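Local atomic coordinates of bartonella effector protein (Bep) substrate of VirB T4SS (Bartonella sp. AR 15-3, PDB entry 4M16), a protein that probably transfers AMP from ATP to threonine or tyrosine side chains of target proteins, this chain being its N-terminal Fic domain. Residues Gln163-Phe166 and Phe167-Ala171; Arg187-Arg190 and Ala191-Ala195. All coordinates share one frame; numbering follows the deposited sequence.

Contact 1: residues Gln163-Phe166 and Phe167-Ala171. With EDO (1,2-ethanediol), chain B.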
loop_
_atom_site.group_PDB
_atom_site.type_symbol
_atom_site.label_atom_id
_atom_site.label_comp_id
_atom_site.label_asym_id
_atom_site.label_seq_id
_atom_site.Cartn_x
_atom_site.Cartn_y
_atom_site.Cartn_z
ATOM N N GLN A 163 -2.569 1.056 -0.034
ATOM C CA GLN A 163 -2.474 1.376 1.379
ATOM C C GLN A 163 -2.915 2.789 1.690
ATOM O O GLN A 163 -3.574 2.973 2.702
ATOM C CB GLN A 163 -1.131 1.017 1.970
ATOM C CG GLN A 163 0.083 1.908 1.633
ATOM C CD GLN A 163 1.434 1.288 2.081
ATOM O OE1 GLN A 163 1.473 0.196 2.660
ATOM N NE2 GLN A 163 2.560 2.005 1.810
ATOM N N HIS A 164 -2.657 3.760 0.801
ATOM C CA HIS A 164 -3.152 5.105 0.974
ATOM C C HIS A 164 -4.684 5.149 1.033
ATOM O O HIS A 164 -5.241 5.745 1.945
ATOM C CB HIS A 164 -2.644 6.081 -0.078
ATOM C CG HIS A 164 -1.173 6.234 -0.063
ATOM N ND1 HIS A 164 -0.457 6.667 -1.152
ATOM C CD2 HIS A 164 -0.264 5.906 0.881
ATOM C CE1 HIS A 164 0.827 6.653 -0.860
ATOM N NE2 HIS A 164 0.970 6.194 0.363
ATOM N N ILE A 165 -5.365 4.592 0.043
ATOM C CA ILE A 165 -6.834 4.668 0.035
ATOM C C ILE A 165 -7.418 3.859 1.204
ATOM O O ILE A 165 -8.400 4.250 1.802
ATOM C CB ILE A 165 -7.448 4.269 -1.348
ATOM C CG1 ILE A 165 -8.955 4.419 -1.351
ATOM C CG2 ILE A 165 -7.057 2.867 -1.787
ATOM C CD1 ILE A 165 -9.384 5.869 -1.214
ATOM N N PHE A 166 -6.818 2.733 1.518
ATOM C CA PHE A 166 -7.256 1.896 2.654
ATOM C C PHE A 166 -7.252 2.739 3.924
ATOM O O PHE A 166 -8.247 2.749 4.655
ATOM C CB PHE A 166 -6.368 0.667 2.834
ATOM C CG PHE A 166 -6.760 -0.241 3.974
ATOM C CD1 PHE A 166 -6.352 0.041 5.260
ATOM C CD2 PHE A 166 -7.461 -1.426 3.746
ATOM C CE1 PHE A 166 -6.663 -0.806 6.307
ATOM C CE2 PHE A 166 -7.760 -2.300 4.790
ATOM C CZ PHE A 166 -7.370 -1.978 6.078
ATOM N N PHE A 167 -6.150 3.462 4.161
ATOM C CA PHE A 167 -6.055 4.234 5.375
ATOM C C PHE A 167 -6.928 5.507 5.372
ATOM O O PHE A 167 -7.383 5.948 6.404
ATOM C CB PHE A 167 -4.590 4.538 5.725
ATOM C CG PHE A 167 -3.997 3.454 6.558
ATOM C CD1 PHE A 167 -3.512 2.300 5.958
ATOM C CD2 PHE A 167 -3.982 3.540 7.926
ATOM C CE1 PHE A 167 -3.005 1.260 6.716
ATOM C CE2 PHE A 167 -3.446 2.511 8.705
ATOM C CZ PHE A 167 -2.995 1.350 8.103
ATOM N N GLU A 168 -7.193 6.054 4.204
ATOM C CA GLU A 168 -8.086 7.207 4.091
ATOM C C GLU A 168 -9.536 6.767 4.437
ATOM O O GLU A 168 -10.250 7.474 5.158
ATOM C CB GLU A 168 -7.953 7.851 2.695
ATOM C CG GLU A 168 -6.579 8.493 2.463
ATOM C CD GLU A 168 -6.379 9.092 1.062
ATOM O OE1 GLU A 168 -6.985 8.585 0.107
ATOM O OE2 GLU A 168 -5.586 10.034 0.901
ATOM N N LYS A 169 -9.945 5.602 3.921
ATOM C CA LYS A 169 -11.253 5.010 4.224
ATOM C C LYS A 169 -11.358 4.615 5.727
ATOM O O LYS A 169 -12.385 4.853 6.396
ATOM C CB LYS A 169 -11.534 3.818 3.301
ATOM C CG LYS A 169 -11.723 4.218 1.818
ATOM C CD LYS A 169 -13.144 4.717 1.555
ATOM C CE LYS A 169 -13.716 4.113 0.276
ATOM N NZ LYS A 169 -15.232 4.109 0.073
ATOM N N LEU A 170 -10.278 4.039 6.254
ATOM C CA LEU A 170 -10.233 3.723 7.683
ATOM C C LEU A 170 -10.413 4.955 8.558
ATOM O O LEU A 170 -11.137 4.902 9.557
ATOM C CB LEU A 170 -8.910 3.023 8.012
ATOM C CG LEU A 170 -8.647 2.590 9.448
ATOM C CD1 LEU A 170 -9.555 1.446 9.772
ATOM C CD2 LEU A 170 -7.207 2.165 9.701
ATOM N N ALA A 171 -9.710 6.045 8.254
ATOM C CA ALA A 171 -9.864 7.251 9.014
ATOM C C ALA A 171 -11.284 7.852 8.903
ATOM O O ALA A 171 -11.858 8.335 9.909
ATOM C CB ALA A 171 -8.840 8.313 8.590
HETATM C C1 EDO B . -5.370 8.690 -3.303
HETATM O O1 EDO B . -5.229 7.728 -2.246
HETATM C C2 EDO B . -4.404 9.874 -3.115
HETATM O O2 EDO B . -4.389 10.407 -1.786
#
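Gln-163 to Phe-166 and Phe-167 to Ala-171 are successive turns of helix 159-174, joined by regular i to i+4 backbone bonds, among them Lys-169 N to Ile-165 O at 3.0 Å. Glu-168 runs back along the helix past His-164. Its CG lies 3.1 Å from His-164 O, the carbonyl that also accepts the Glu-168 N-H. CG stands beside the backbone N (chi1 -67°), and the chain beyond is extended, which carries the carboxylate back toward the start of the helix. A 1,2-ethanediol, probably from the crystallisation liquor, meets both carboxylate oxygens. Its O1 donates to Glu-168 OE1 at 3.1 Å and its O2 to Glu-168 OE2 at 3.0 Å. OE2 also accepts the backbone N-H of Phe-180, whose ring stacks on His-164. The Glu-168 carboxylate thus has three hydrogen bonds, which should fix its rotation.

Ile-165 CD1 comes within 3.9 Å of Glu-168 OE1, the two side chains crossing at about a right angle. Ile-165 also lies alongside Lys-169, pointing the same way, with CD1 4.2 Å from Lys-169 CG. Lys-169 NZ bonds to Leu-48 O.

The rings of Phe-166 and Phe-167 meet obliquely, planes 54° apart, with the two CD1 atoms at 3.7 Å. The Phe-167 ring turns its edge to Gln-163 O, which lies in the ring plane 3.3 Å from CD1. Phe-146 of helix 135-152 packs edge-to-face with it. Gln-163 NE2 bonds to Asn-150 OD1 on the same helix, while Phe-166 packs on Leu-62 and Leu-65 of helix 59-70. A buried helix running on from HPFRAGN, a degenerate form of the Fic signature that lacks its usual acidic residue, and packed against the helix that precedes it, is characteristic of the Fic fold.

Contact 2: residues Arg187-Arg190 and Ala191-Ala195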
loop_
_atom_site.group_PDB
_atom_site.type_symbol
_atom_site.label_atom_id
_atom_site.label_comp_id
_atom_site.label_asym_id
_atom_site.label_seq_id
_atom_site.Cartn_x
_atom_site.Cartn_y
_atom_site.Cartn_z
ATOM N N ARG A 187 7.960 13.157 0.133
ATOM C CA ARG A 187 7.732 13.204 1.576
ATOM C C ARG A 187 7.143 11.888 2.120
ATOM O O ARG A 187 7.584 11.348 3.145
ATOM C CB ARG A 187 6.835 14.397 1.884
ATOM C CG ARG A 187 6.297 14.475 3.296
ATOM C CD ARG A 187 7.131 15.378 4.138
ATOM N NE ARG A 187 6.505 15.688 5.434
ATOM C CZ ARG A 187 6.505 14.864 6.477
ATOM N NH1 ARG A 187 7.042 13.640 6.388
ATOM N NH2 ARG A 187 5.970 15.274 7.619
ATOM N N ILE A 188 6.158 11.362 1.417
ATOM C CA ILE A 188 5.602 10.091 1.741
ATOM C C ILE A 188 6.657 8.979 1.706
ATOM O O ILE A 188 6.761 8.201 2.639
ATOM C CB ILE A 188 4.390 9.740 0.857
ATOM C CG1 ILE A 188 3.261 10.749 1.085
ATOM C CG2 ILE A 188 3.939 8.324 1.184
ATOM C CD1 ILE A 188 2.254 10.811 -0.045
ATOM N N MET A 189 7.406 8.889 0.612
ATOM C CA MET A 189 8.376 7.821 0.469
ATOM C C MET A 189 9.572 7.947 1.439
ATOM O O MET A 189 10.129 6.937 1.862
ATOM C CB MET A 189 8.803 7.684 -0.989
ATOM C CG MET A 189 7.673 7.205 -1.918
ATOM S SD MET A 189 6.706 5.807 -1.261
ATOM C CE MET A 189 8.052 4.662 -1.088
ATOM N N ARG A 190 9.964 9.170 1.786
ATOM C CA ARG A 190 10.956 9.374 2.840
ATOM C C ARG A 190 10.495 8.855 4.190
ATOM O O ARG A 190 11.246 8.167 4.884
ATOM C CB ARG A 190 11.325 10.851 2.969
ATOM C CG ARG A 190 12.421 11.067 4.006
ATOM C CD ARG A 190 13.006 12.457 3.916
ATOM N NE ARG A 190 12.156 13.432 4.601
ATOM C CZ ARG A 190 11.292 14.276 4.029
ATOM N NH1 ARG A 190 11.138 14.340 2.695
ATOM N NH2 ARG A 190 10.594 15.090 4.822
ATOM N N ALA A 191 9.249 9.122 4.564
ATOM C CA ALA A 191 8.716 8.539 5.812
ATOM C C ALA A 191 8.673 7.015 5.750
ATOM O O ALA A 191 9.015 6.360 6.693
ATOM C CB ALA A 191 7.334 9.081 6.117
ATOM N N CYS A 192 8.252 6.456 4.619
ATOM C CA CYS A 192 8.123 5.007 4.502
ATOM C C CYS A 192 9.506 4.354 4.530
ATOM O O CYS A 192 9.731 3.386 5.230
ATOM C CB CYS A 192 7.379 4.620 3.226
ATOM S SG CYS A 192 5.629 5.070 3.227
ATOM N N ASN A 193 10.440 4.915 3.776
ATOM C CA ASN A 193 11.784 4.364 3.722
ATOM C C ASN A 193 12.466 4.525 5.104
ATOM O O ASN A 193 13.063 3.582 5.617
ATOM C CB ASN A 193 12.579 4.928 2.545
ATOM C CG ASN A 193 12.038 4.452 1.170
ATOM O OD1 ASN A 193 11.220 3.520 1.042
ATOM N ND2 ASN A 193 12.523 5.095 0.131
ATOM N N ASP A 194 12.300 5.669 5.753
ATOM C CA ASP A 194 12.843 5.828 7.119
ATOM C C ASP A 194 12.271 4.836 8.148
ATOM O O ASP A 194 13.004 4.377 9.051
ATOM C CB ASP A 194 12.650 7.262 7.646
ATOM C CG ASP A 194 13.644 8.260 7.064
ATOM O OD1 ASP A 194 14.521 7.893 6.279
ATOM O OD2 ASP A 194 13.520 9.448 7.414
ATOM N N ALA A 195 10.977 4.552 8.056
ATOM C CA ALA A 195 10.328 3.589 8.954
ATOM C C ALA A 195 11.008 2.227 8.859
ATOM O O ALA A 195 11.152 1.554 9.871
ATOM C CB ALA A 195 8.822 3.479 8.673
#
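Asn-193 bends over the carbonyl of Met-189, one turn back. Its CG lies 3.2 Å from Met-189 O, and the same oxygen takes the Asn-193 backbone N-H at 2.8 Å. The amide ND2 is not bonded to it. Met-189 curls at chi2 and chi3, which brings its CE to 4.0 Å from Asn-193 OD1. Arg-190 and Asp-194 lie side by side and point the same way. Only the aliphatic part of the arginine is close, CG to Asp-194 OD2 at 3.9 Å. A bend at chi3 (81°) turns the guanidinium back toward the start of the helix, and Arg-190 NE stays 5.1 Å from Asp-194 OD2. The charges may attract, but they form no salt bridge.

These are i to i+4 neighbours on an amphipathic helix, 185-197, of the Fic domain. On its buried side Ile-188 CG2 packs on Cys-192 SG at 4.2 Å, and Cys-192 rests on Phe-146 and Asn-150 of helix 135-152. Ala-191 packs on Leu-210 of helix 200-214. Arg-187 ties the first turn to that helix by a salt bridge from NH2 to Asp-213, while its backbone N bonds to Thr-184 OG1.

In the fold
Contact 1 lies in the core and contact 2 nearer the surface, with centres about 17 Å apart. Their helices, 159-174 and 185-197, follow each other in the chain. They touch directly where His-164 NE2 packs on Ile-188 CG2 at 3.7 Å. Both helices also lean on helix 135-152, and Phe-146 meets residues of each. The chemistry follows the setting. In 163-171 aromatic and aliphatic groups dominate, and the polar ends of Gln-163, Glu-168 and Lys-169 are bonded to other parts of the chain. In 187-195 Ile-188, Ala-191 and Cys-192 are buried, while the more exposed Arg-190, Asn-193 and Asp-194 meet their i to i+4 neighbours without side-chain hydrogen bonds between them.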